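Local coordinates for thermosome subunit (Methanococcoides burtonii, PDB 3AQ1), which probably helps other proteins fold, using ATP binding and hydrolysis, as a group II chaperonin, here an open-state monomer, at residues L104-G109 / E442-E447; N150-K155 / L272-K277; R176-M181 / Y255-G260; V301-K304 / G309-T312. All blocks are in the same frame, centred on the assembly; numbering follows the deposited sequence.

Contact 1 of 4, residues L104-G109 / E442-E447; sequences LIKIAG and ENDVIE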
# COMPACT_ATOMS: atom_id res chain seq x y z
N LEU A 104 -6.96 6.83 11.95
CA LEU A 104 -6.15 5.82 11.28
C LEU A 104 -6.73 4.42 11.52
O LEU A 104 -6.80 3.61 10.60
CB LEU A 104 -4.71 5.86 11.76
CG LEU A 104 -3.84 7.01 11.28
CD1 LEU A 104 -2.53 7.04 12.06
CD2 LEU A 104 -3.61 6.88 9.79
N ILE A 105 -7.15 4.16 12.75
CA ILE A 105 -7.80 2.90 13.08
C ILE A 105 -9.15 2.75 12.39
O ILE A 105 -9.54 1.64 12.02
CB ILE A 105 -8.00 2.78 14.58
CG1 ILE A 105 -6.69 2.33 15.22
CG2 ILE A 105 -9.12 1.80 14.88
CD1 ILE A 105 -6.85 1.69 16.55
N LYS A 106 -9.85 3.86 12.21
CA LYS A 106 -11.09 3.87 11.45
C LYS A 106 -10.82 3.60 9.97
O LYS A 106 -11.52 2.82 9.33
CB LYS A 106 -11.81 5.22 11.60
CG LYS A 106 -13.30 5.19 11.29
CD LYS A 106 -13.79 6.58 10.92
CE LYS A 106 -15.05 6.99 11.67
NZ LYS A 106 -16.23 6.19 11.27
N ILE A 107 -9.79 4.25 9.43
CA ILE A 107 -9.38 4.04 8.04
C ILE A 107 -9.01 2.57 7.79
O ILE A 107 -9.59 1.93 6.91
CB ILE A 107 -8.24 5.01 7.64
CG1 ILE A 107 -8.81 6.40 7.41
CG2 ILE A 107 -7.50 4.55 6.38
CD1 ILE A 107 -7.78 7.43 7.09
N ALA A 108 -8.08 2.04 8.57
CA ALA A 108 -7.70 0.63 8.47
C ALA A 108 -8.91 -0.31 8.55
O ALA A 108 -8.98 -1.30 7.83
CB ALA A 108 -6.65 0.26 9.53
N GLY A 109 -9.84 -0.00 9.45
CA GLY A 109 -11.07 -0.76 9.56
C GLY A 109 -11.76 -1.00 8.22
O GLY A 109 -12.30 -2.08 7.98
N GLU A 442 -19.06 9.10 8.99
CA GLU A 442 -19.67 8.33 10.06
C GLU A 442 -19.93 6.88 9.64
O GLU A 442 -20.02 6.00 10.49
CB GLU A 442 -20.98 8.97 10.52
CG GLU A 442 -20.80 10.25 11.31
CD GLU A 442 -19.89 10.06 12.49
OE1 GLU A 442 -18.83 10.72 12.54
OE2 GLU A 442 -20.22 9.22 13.37
N ASN A 443 -20.03 6.65 8.34
CA ASN A 443 -20.39 5.33 7.81
C ASN A 443 -19.24 4.57 7.14
O ASN A 443 -19.47 3.62 6.38
CB ASN A 443 -21.59 5.43 6.87
CG ASN A 443 -22.91 5.26 7.59
OD1 ASN A 443 -23.31 4.14 7.90
ND2 ASN A 443 -23.60 6.37 7.85
N ASP A 444 -18.02 4.99 7.43
CA ASP A 444 -16.82 4.24 7.07
C ASP A 444 -16.72 3.93 5.58
O ASP A 444 -16.32 2.83 5.18
CB ASP A 444 -16.74 2.96 7.91
CG ASP A 444 -16.74 3.24 9.40
OD1 ASP A 444 -16.15 4.27 9.80
OD2 ASP A 444 -17.32 2.44 10.17
N VAL A 445 -17.07 4.90 4.75
CA VAL A 445 -16.86 4.77 3.33
C VAL A 445 -15.81 5.78 2.89
O VAL A 445 -16.14 6.85 2.38
CB VAL A 445 -18.16 4.97 2.53
CG1 VAL A 445 -17.92 4.61 1.08
CG2 VAL A 445 -19.28 4.11 3.10
N ILE A 446 -14.54 5.43 3.11
CA ILE A 446 -13.42 6.31 2.79
C ILE A 446 -12.73 5.94 1.47
O ILE A 446 -12.58 4.77 1.14
CB ILE A 446 -12.38 6.30 3.91
CG1 ILE A 446 -13.04 6.08 5.26
CG2 ILE A 446 -11.61 7.60 3.93
CD1 ILE A 446 -13.85 7.25 5.72
N GLU A 447 -12.32 6.96 0.73
CA GLU A 447 -11.54 6.77 -0.49
C GLU A 447 -10.28 7.65 -0.43
O GLU A 447 -10.33 8.79 0.04
CB GLU A 447 -12.37 7.10 -1.74
CG GLU A 447 -13.51 6.12 -2.05
CD GLU A 447 -14.46 6.65 -3.13
OE1 GLU A 447 -14.38 7.84 -3.50
OE2 GLU A 447 -15.31 5.87 -3.61
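K106 reaches from the flank of helix 101-109 to the loop 442-445, where its NZ forms a salt bridge with OD1 of D444. The model places K106 NZ 2.4 Å from D444 OD1, too short to be trusted as a length at this resolution, though the charge pairing is plain. The lysine begins with CG anti to its backbone N (chi1 -159°) and then bends at chi3 and chi4, which turns the ammonium toward the loop and brings it in across the aspartate at about a right angle. OD2 of D444 is farther, 4.1 Å from K106 NZ, so the approach is one-sided. A long, flexible lysine suits this place because the CA atoms of K106 and D444 stay 7.2 Å apart, and the short side chain of D444 sets its carboxylate where K106 arrives.

The same ammonium also bonds to the carbonyl O of W441 and makes a cation-pi contact with that residue, while OE1 of E442 lies 5.4 Å from K106 NZ as a more distant opposite charge.

I446 begins the strand that follows the loop and adds the apolar share. Its CG2 lies 4.6 Å from CG1 of I107, a loose approach, and its side chain also rests on V358 and V360 of strand 357-360. I107 meets V358 as well, and thus both isoleucines, apolar and branched, lean on one strand.

With an aspartate, a carbonyl and an aromatic ring gathered round it, K106 probably keeps its positive charge, and it ties the helix electrostatically to the loop, beside the apolar packing of I107 and I446.

Contact 2 of 4, residues N150-K155 / L272-K277; sequences NIKIEK and LKRLSK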
# COMPACT_ATOMS: atom_id res chain seq x y z
N ASN A 150 9.37 -2.23 3.81
CA ASN A 150 9.55 -2.05 5.24
C ASN A 150 8.65 -2.90 6.14
O ASN A 150 8.86 -2.94 7.35
CB ASN A 150 9.39 -0.57 5.60
CG ASN A 150 10.64 0.23 5.27
OD1 ASN A 150 11.74 -0.30 5.27
ND2 ASN A 150 10.46 1.52 5.00
N ILE A 151 7.66 -3.58 5.58
CA ILE A 151 6.89 -4.53 6.38
C ILE A 151 6.85 -5.92 5.78
O ILE A 151 6.49 -6.11 4.64
CB ILE A 151 5.49 -4.01 6.71
CG1 ILE A 151 5.61 -2.74 7.54
CG2 ILE A 151 4.69 -5.07 7.45
CD1 ILE A 151 4.30 -2.16 7.99
N LYS A 152 7.26 -6.90 6.57
CA LYS A 152 7.12 -8.29 6.18
C LYS A 152 6.12 -8.97 7.12
O LYS A 152 6.21 -8.82 8.34
CB LYS A 152 8.46 -9.02 6.23
CG LYS A 152 8.28 -10.53 6.13
CD LYS A 152 9.56 -11.30 6.33
CE LYS A 152 9.24 -12.78 6.45
NZ LYS A 152 10.39 -13.63 6.06
N ILE A 153 5.18 -9.71 6.56
CA ILE A 153 4.26 -10.46 7.39
C ILE A 153 4.66 -11.91 7.37
O ILE A 153 4.83 -12.50 6.32
CB ILE A 153 2.80 -10.30 6.94
CG1 ILE A 153 2.46 -8.82 6.76
CG2 ILE A 153 1.90 -10.89 7.96
CD1 ILE A 153 0.97 -8.53 6.61
N GLU A 154 4.85 -12.47 8.55
CA GLU A 154 5.22 -13.86 8.71
C GLU A 154 4.13 -14.46 9.59
O GLU A 154 3.96 -14.06 10.75
CB GLU A 154 6.59 -14.00 9.39
CG GLU A 154 7.03 -15.43 9.64
CD GLU A 154 7.48 -16.11 8.37
OE1 GLU A 154 7.92 -15.38 7.45
OE2 GLU A 154 7.38 -17.36 8.27
N LYS A 155 3.36 -15.38 9.03
CA LYS A 155 2.20 -15.86 9.76
C LYS A 155 2.52 -17.05 10.66
O LYS A 155 3.04 -18.07 10.22
CB LYS A 155 1.00 -16.12 8.83
CG LYS A 155 1.27 -17.02 7.66
CD LYS A 155 0.44 -16.64 6.45
CE LYS A 155 0.75 -17.59 5.30
NZ LYS A 155 0.17 -17.14 4.01
N LEU A 272 16.03 -13.04 0.72
CA LEU A 272 17.33 -12.55 0.33
C LEU A 272 17.24 -11.08 -0.11
O LEU A 272 18.12 -10.28 0.20
CB LEU A 272 17.92 -13.43 -0.78
CG LEU A 272 19.40 -13.81 -0.66
CD1 LEU A 272 19.74 -14.47 0.67
CD2 LEU A 272 19.81 -14.73 -1.80
N LYS A 273 16.17 -10.73 -0.83
CA LYS A 273 15.95 -9.35 -1.26
C LYS A 273 15.82 -8.48 -0.04
O LYS A 273 16.42 -7.41 0.04
CB LYS A 273 14.70 -9.21 -2.13
CG LYS A 273 15.00 -9.02 -3.62
CD LYS A 273 13.72 -8.69 -4.40
CE LYS A 273 14.00 -8.56 -5.90
NZ LYS A 273 12.79 -8.17 -6.70
N ARG A 274 15.02 -8.93 0.91
CA ARG A 274 14.80 -8.18 2.13
C ARG A 274 16.11 -8.04 2.95
O ARG A 274 16.41 -6.95 3.45
CB ARG A 274 13.70 -8.83 2.98
CG ARG A 274 12.32 -8.82 2.38
CD ARG A 274 11.28 -9.09 3.48
NE ARG A 274 10.07 -9.72 2.97
CZ ARG A 274 8.94 -9.06 2.69
NH1 ARG A 274 8.87 -7.75 2.90
NH2 ARG A 274 7.89 -9.73 2.20
N LEU A 275 16.87 -9.12 3.08
CA LEU A 275 18.17 -9.05 3.76
C LEU A 275 19.05 -7.98 3.13
O LEU A 275 19.69 -7.19 3.83
CB LEU A 275 18.88 -10.41 3.78
CG LEU A 275 18.27 -11.41 4.75
CD1 LEU A 275 18.58 -12.84 4.32
CD2 LEU A 275 18.71 -11.13 6.18
N SER A 276 19.06 -7.95 1.80
CA SER A 276 19.87 -6.98 1.09
C SER A 276 19.51 -5.54 1.48
O SER A 276 20.38 -4.73 1.75
CB SER A 276 19.74 -7.18 -0.42
OG SER A 276 20.72 -6.43 -1.10
N LYS A 277 18.21 -5.24 1.52
CA LYS A 277 17.79 -3.87 1.81
C LYS A 277 18.01 -3.44 3.25
O LYS A 277 18.55 -2.36 3.50
CB LYS A 277 16.33 -3.62 1.39
CG LYS A 277 16.08 -3.67 -0.11
CD LYS A 277 14.60 -3.96 -0.41
CE LYS A 277 14.37 -4.32 -1.87
NZ LYS A 277 13.06 -5.01 -2.07
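R274 of helix 269-279 lays its guanidinium against K152 in an edge strand, 151-157, of a three-stranded mixed sheet, where that strand runs parallel to 323-329. This is a helix-on-strand packing in which one long arginine bridges two elements, consistent with the join between the intermediate and apical domains of a group II chaperonin.

Van der Waals contact sets aliphatic carbon over a flat cation. CB of K152 sits 3.4 Å above the plane of the guanidinium, displaced toward its rim, and the methylenes beyond it run back along the arginine toward helix 269-279: CG of K152 is 3.7 Å from NE of R274, and CD of K152 is 4.0 Å from CD of R274. The arginine chain runs extended from CG to NE, long enough to carry its flat group from the helix to the strand. L170 touches both side chains and helps enclose them.

The ammonium goes to other partners. K152 is extended beyond CG and carries its NZ past the arginine to D271, with which it forms a salt bridge, and to the carbonyl O of V171. E154, two residues along the strand, joins in through a salt bridge of 3.3 Å between its OE1 and K152 NZ. A lysine fits here because its stem can serve as a greasy surface while its tip goes to the acids; those two carboxylates probably offset the nearness of like charges, K152 NZ and R274 NE being 5.0 Å apart.

Where the two side chains meet, CB of K152 lies 3.6 Å from CZ of R274.

Contact 3 of 4, residues R176-M181 / Y255-G260; sequences RSHPNM and YIEKAG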
# COMPACT_ATOMS: atom_id res chain seq x y z
N ARG A 176 19.72 -22.67 11.54
CA ARG A 176 21.13 -22.86 11.22
C ARG A 176 21.27 -24.15 10.43
O ARG A 176 20.61 -25.14 10.77
CB ARG A 176 21.95 -22.99 12.49
CG ARG A 176 22.19 -21.71 13.22
CD ARG A 176 22.75 -22.03 14.58
NE ARG A 176 21.73 -22.65 15.41
CZ ARG A 176 21.98 -23.31 16.53
NH1 ARG A 176 23.22 -23.46 16.94
NH2 ARG A 176 20.98 -23.83 17.24
N SER A 177 22.12 -24.14 9.41
CA SER A 177 22.29 -25.33 8.57
C SER A 177 23.02 -26.45 9.29
O SER A 177 22.83 -27.63 8.97
CB SER A 177 23.01 -25.00 7.26
OG SER A 177 24.35 -24.65 7.52
N HIS A 178 23.88 -26.07 10.23
CA HIS A 178 24.68 -27.02 11.02
C HIS A 178 24.48 -26.67 12.48
O HIS A 178 24.50 -25.50 12.86
CB HIS A 178 26.16 -26.95 10.62
CG HIS A 178 26.97 -28.16 11.02
ND1 HIS A 178 27.42 -28.37 12.30
CD2 HIS A 178 27.44 -29.20 10.28
CE1 HIS A 178 28.12 -29.50 12.35
NE2 HIS A 178 28.14 -30.02 11.13
N PRO A 179 24.28 -27.69 13.32
CA PRO A 179 23.91 -27.49 14.72
C PRO A 179 25.06 -26.96 15.57
O PRO A 179 24.83 -26.47 16.68
CB PRO A 179 23.52 -28.89 15.19
CG PRO A 179 23.43 -29.72 13.95
CD PRO A 179 24.36 -29.12 12.97
N ASN A 180 26.29 -27.05 15.08
CA ASN A 180 27.40 -26.52 15.86
C ASN A 180 27.71 -25.06 15.57
O ASN A 180 28.62 -24.50 16.15
CB ASN A 180 28.65 -27.41 15.75
CG ASN A 180 28.40 -28.82 16.28
OD1 ASN A 180 27.46 -29.05 17.03
ND2 ASN A 180 29.24 -29.77 15.86
N MET A 181 26.94 -24.45 14.67
CA MET A 181 27.07 -23.03 14.41
C MET A 181 26.59 -22.24 15.61
O MET A 181 25.73 -22.72 16.34
CB MET A 181 26.29 -22.65 13.16
CG MET A 181 26.80 -23.33 11.92
SD MET A 181 25.81 -23.01 10.47
CE MET A 181 26.81 -23.74 9.19
N TYR A 255 33.59 -26.76 7.48
CA TYR A 255 34.60 -25.70 7.49
C TYR A 255 34.04 -24.36 7.92
O TYR A 255 34.65 -23.64 8.72
CB TYR A 255 35.25 -25.58 6.11
CG TYR A 255 35.98 -26.84 5.71
CD1 TYR A 255 36.74 -27.54 6.63
CD2 TYR A 255 35.91 -27.31 4.42
CE1 TYR A 255 37.40 -28.70 6.28
CE2 TYR A 255 36.58 -28.47 4.05
CZ TYR A 255 37.32 -29.16 4.98
OH TYR A 255 37.97 -30.31 4.61
N ILE A 256 32.87 -24.02 7.37
CA ILE A 256 32.20 -22.77 7.69
C ILE A 256 31.84 -22.80 9.17
O ILE A 256 32.05 -21.83 9.90
CB ILE A 256 30.94 -22.58 6.83
CG1 ILE A 256 31.33 -22.49 5.36
CG2 ILE A 256 30.19 -21.32 7.24
CD1 ILE A 256 30.16 -22.32 4.45
N GLU A 257 31.32 -23.93 9.59
CA GLU A 257 30.96 -24.14 10.98
C GLU A 257 32.18 -24.00 11.90
O GLU A 257 32.12 -23.32 12.93
CB GLU A 257 30.33 -25.51 11.15
CG GLU A 257 29.98 -25.84 12.55
CD GLU A 257 31.08 -26.55 13.27
OE1 GLU A 257 31.48 -27.63 12.79
OE2 GLU A 257 31.53 -26.03 14.31
N LYS A 258 33.28 -24.63 11.51
CA LYS A 258 34.49 -24.56 12.33
C LYS A 258 35.03 -23.14 12.42
O LYS A 258 35.59 -22.76 13.44
CB LYS A 258 35.55 -25.59 11.89
CG LYS A 258 35.35 -27.01 12.48
CD LYS A 258 35.33 -26.96 14.02
CE LYS A 258 34.67 -28.18 14.66
NZ LYS A 258 33.99 -27.84 15.96
N ALA A 259 34.82 -22.33 11.38
CA ALA A 259 35.21 -20.93 11.43
C ALA A 259 34.30 -20.02 12.30
O ALA A 259 34.52 -18.81 12.38
CB ALA A 259 35.36 -20.36 10.00
N GLY A 260 33.28 -20.59 12.94
CA GLY A 260 32.39 -19.83 13.81
C GLY A 260 31.28 -19.07 13.07
O GLY A 260 30.72 -18.09 13.58
O HOH W 1 30.64 -22.93 15.34
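E257, in the last turn of helix 250-258, lays its side chain against the type I turn H178-M181, meeting three of its residues in succession. CB comes first and stands over one face of the H178 imidazole, about 4.1 Å above its plane and toward the rim. CG, anti to the backbone N (chi1 178°), continues along the turn: it lies 3.6 Å from ND1 of H178 and 4.1 Å from CG of M181. The chain then bends at chi2, so that CD turns over N180 and stops 3.6 Å from CB of that residue. At the tip, OE1 lies 3.9 Å from CE1 of H178, with the carboxylate and ring planes only 22° apart, while OE2 of E257 forms a salt bridge with NZ of K258 on its own helix, its hydrogen bond weak at 3.5 Å. Glutamate suits the place because its methylenes pack against the turn and its carboxylate still reaches that lysine.

Bonds within segment 176-181 hold the turn. ND1 of H178 accepts a bond from the backbone N of N180 roughly in the plane of the ring, which fixes the imidazole for E257 to lie across, and R176 NH1 holds the carbonyl O of M181. A water lies between the backbones, 2.7 Å from O of N180 and 2.9 Å from O of E257, bridging the two carbonyls.

Just beyond, G260 takes the positive phi that glycine adopts most easily, and two bonds back into the last turn complete a Schellman motif. The whole is a helix C-terminus closed by such a motif and packed against a type I beta turn.

Contact 4 of 4, residues V301-K304 / G309-T312; sequences VEEK and GKMT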
# COMPACT_ATOMS: atom_id res chain seq x y z
N VAL A 301 22.18 -11.31 14.96
CA VAL A 301 21.56 -12.41 14.27
C VAL A 301 21.52 -13.59 15.22
O VAL A 301 22.56 -14.00 15.72
CB VAL A 301 22.33 -12.78 13.01
CG1 VAL A 301 21.87 -14.15 12.50
CG2 VAL A 301 22.15 -11.70 11.96
N GLU A 302 20.33 -14.11 15.50
CA GLU A 302 20.21 -15.28 16.39
C GLU A 302 19.04 -16.17 16.04
O GLU A 302 18.06 -15.74 15.44
CB GLU A 302 20.10 -14.86 17.85
CG GLU A 302 18.83 -14.16 18.21
CD GLU A 302 18.64 -14.05 19.71
OE1 GLU A 302 19.17 -14.90 20.45
OE2 GLU A 302 17.93 -13.11 20.15
N GLU A 303 19.17 -17.44 16.42
CA GLU A 303 18.12 -18.43 16.26
C GLU A 303 17.32 -18.47 17.56
O GLU A 303 17.85 -18.82 18.61
CB GLU A 303 18.74 -19.80 16.00
CG GLU A 303 17.79 -20.87 15.52
CD GLU A 303 18.51 -22.20 15.31
OE1 GLU A 303 19.13 -22.36 14.24
OE2 GLU A 303 18.46 -23.08 16.21
N LYS A 304 16.05 -18.08 17.49
CA LYS A 304 15.15 -18.17 18.64
C LYS A 304 14.26 -19.38 18.49
O LYS A 304 13.92 -19.78 17.37
CB LYS A 304 14.27 -16.92 18.77
CG LYS A 304 14.98 -15.68 19.31
CD LYS A 304 13.97 -14.65 19.82
CE LYS A 304 14.56 -13.80 20.95
NZ LYS A 304 13.52 -13.06 21.73
N GLY A 309 9.09 -25.07 15.66
CA GLY A 309 10.48 -25.16 15.23
C GLY A 309 11.36 -24.00 15.69
O GLY A 309 11.22 -23.50 16.81
N LYS A 310 12.28 -23.59 14.82
CA LYS A 310 13.19 -22.49 15.13
C LYS A 310 13.22 -21.49 13.98
O LYS A 310 12.98 -21.84 12.82
CB LYS A 310 14.60 -23.02 15.40
CG LYS A 310 14.68 -24.19 16.37
CD LYS A 310 16.12 -24.65 16.57
CE LYS A 310 16.23 -25.94 17.38
NZ LYS A 310 17.66 -26.27 17.71
N MET A 311 13.49 -20.23 14.31
CA MET A 311 13.57 -19.17 13.30
C MET A 311 14.81 -18.26 13.43
O MET A 311 15.43 -18.18 14.49
CB MET A 311 12.28 -18.34 13.32
CG MET A 311 11.10 -19.05 12.66
SD MET A 311 9.74 -17.96 12.15
CE MET A 311 9.28 -17.23 13.73
N THR A 312 15.17 -17.57 12.36
CA THR A 312 16.32 -16.67 12.40
C THR A 312 15.95 -15.18 12.50
O THR A 312 15.43 -14.62 11.55
CB THR A 312 17.23 -16.86 11.20
OG1 THR A 312 17.83 -18.16 11.27
CG2 THR A 312 18.34 -15.83 11.21
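K304 and M311 form a hydrogen-bonded pair of the antiparallel hairpin made by strands 300-305 and 310-317. N of K304 gives a bond to O of M311 and O of K304 takes one from N of M311, each 3.1 Å long; the second is the straighter, at 172° against 144°. Beside them CA of E303 makes a C-H...O contact of 3.2 Å with that same O of M311. The next pair, E303 with T312, is non-hydrogen-bonded, and its CA atoms stand 4.6 Å apart.

Side chains pack on both faces of this backbone pairing. On the face shared by E303 and T312, CG2 of T312 meets CG1 of V301 at 4.1 Å, two methyls of beta-branched residues that favour extended backbone. CG of E303 packs 3.8 Å from CB of K310, where the two side chains cross at a slant. Their tips make a long salt bridge whose geometry is doubtful, because OE2 of E303 is placed too close to the lysine. K304 and M311 point to the other face, their ends leading away from each other.

A second shell orients these groups. OE2 of E303 has its stronger partner in R176, and OG1 of T312 is bonded to the carbonyl O of K174 and to the hydroxyl of Y262, whose side chain also touches V301 and E303.

Backbone bonds from V301 to V185 and from E303 to E183 attach one arm of the hairpin to strand 184-193 and the residue before it, while T312 pairs with I172 of strand 169-172, placing the hairpin between these two strands in the mixed sheet.

Along the chain, 104-109 opens first and 442-447 closes last, so contact 1 encloses the other three. Contact 3 lies within the span of contact 2, and contact 4 follows both. Contact 1 stands apart: its centre is about 28 Å from that of contact 2 and about 51 Å from that of contact 3, across the middle of the molecule. Contacts 2 and 4 are about 15 Å apart between centres, linked by strand 169-172, which touches R274 and pairs with 310-317. Contacts 3 and 4 meet directly, through the salt bridge of R176 with E303. The elongated monomer thus joins a distal, probably apical, cluster to the part of the molecule that holds contact 1.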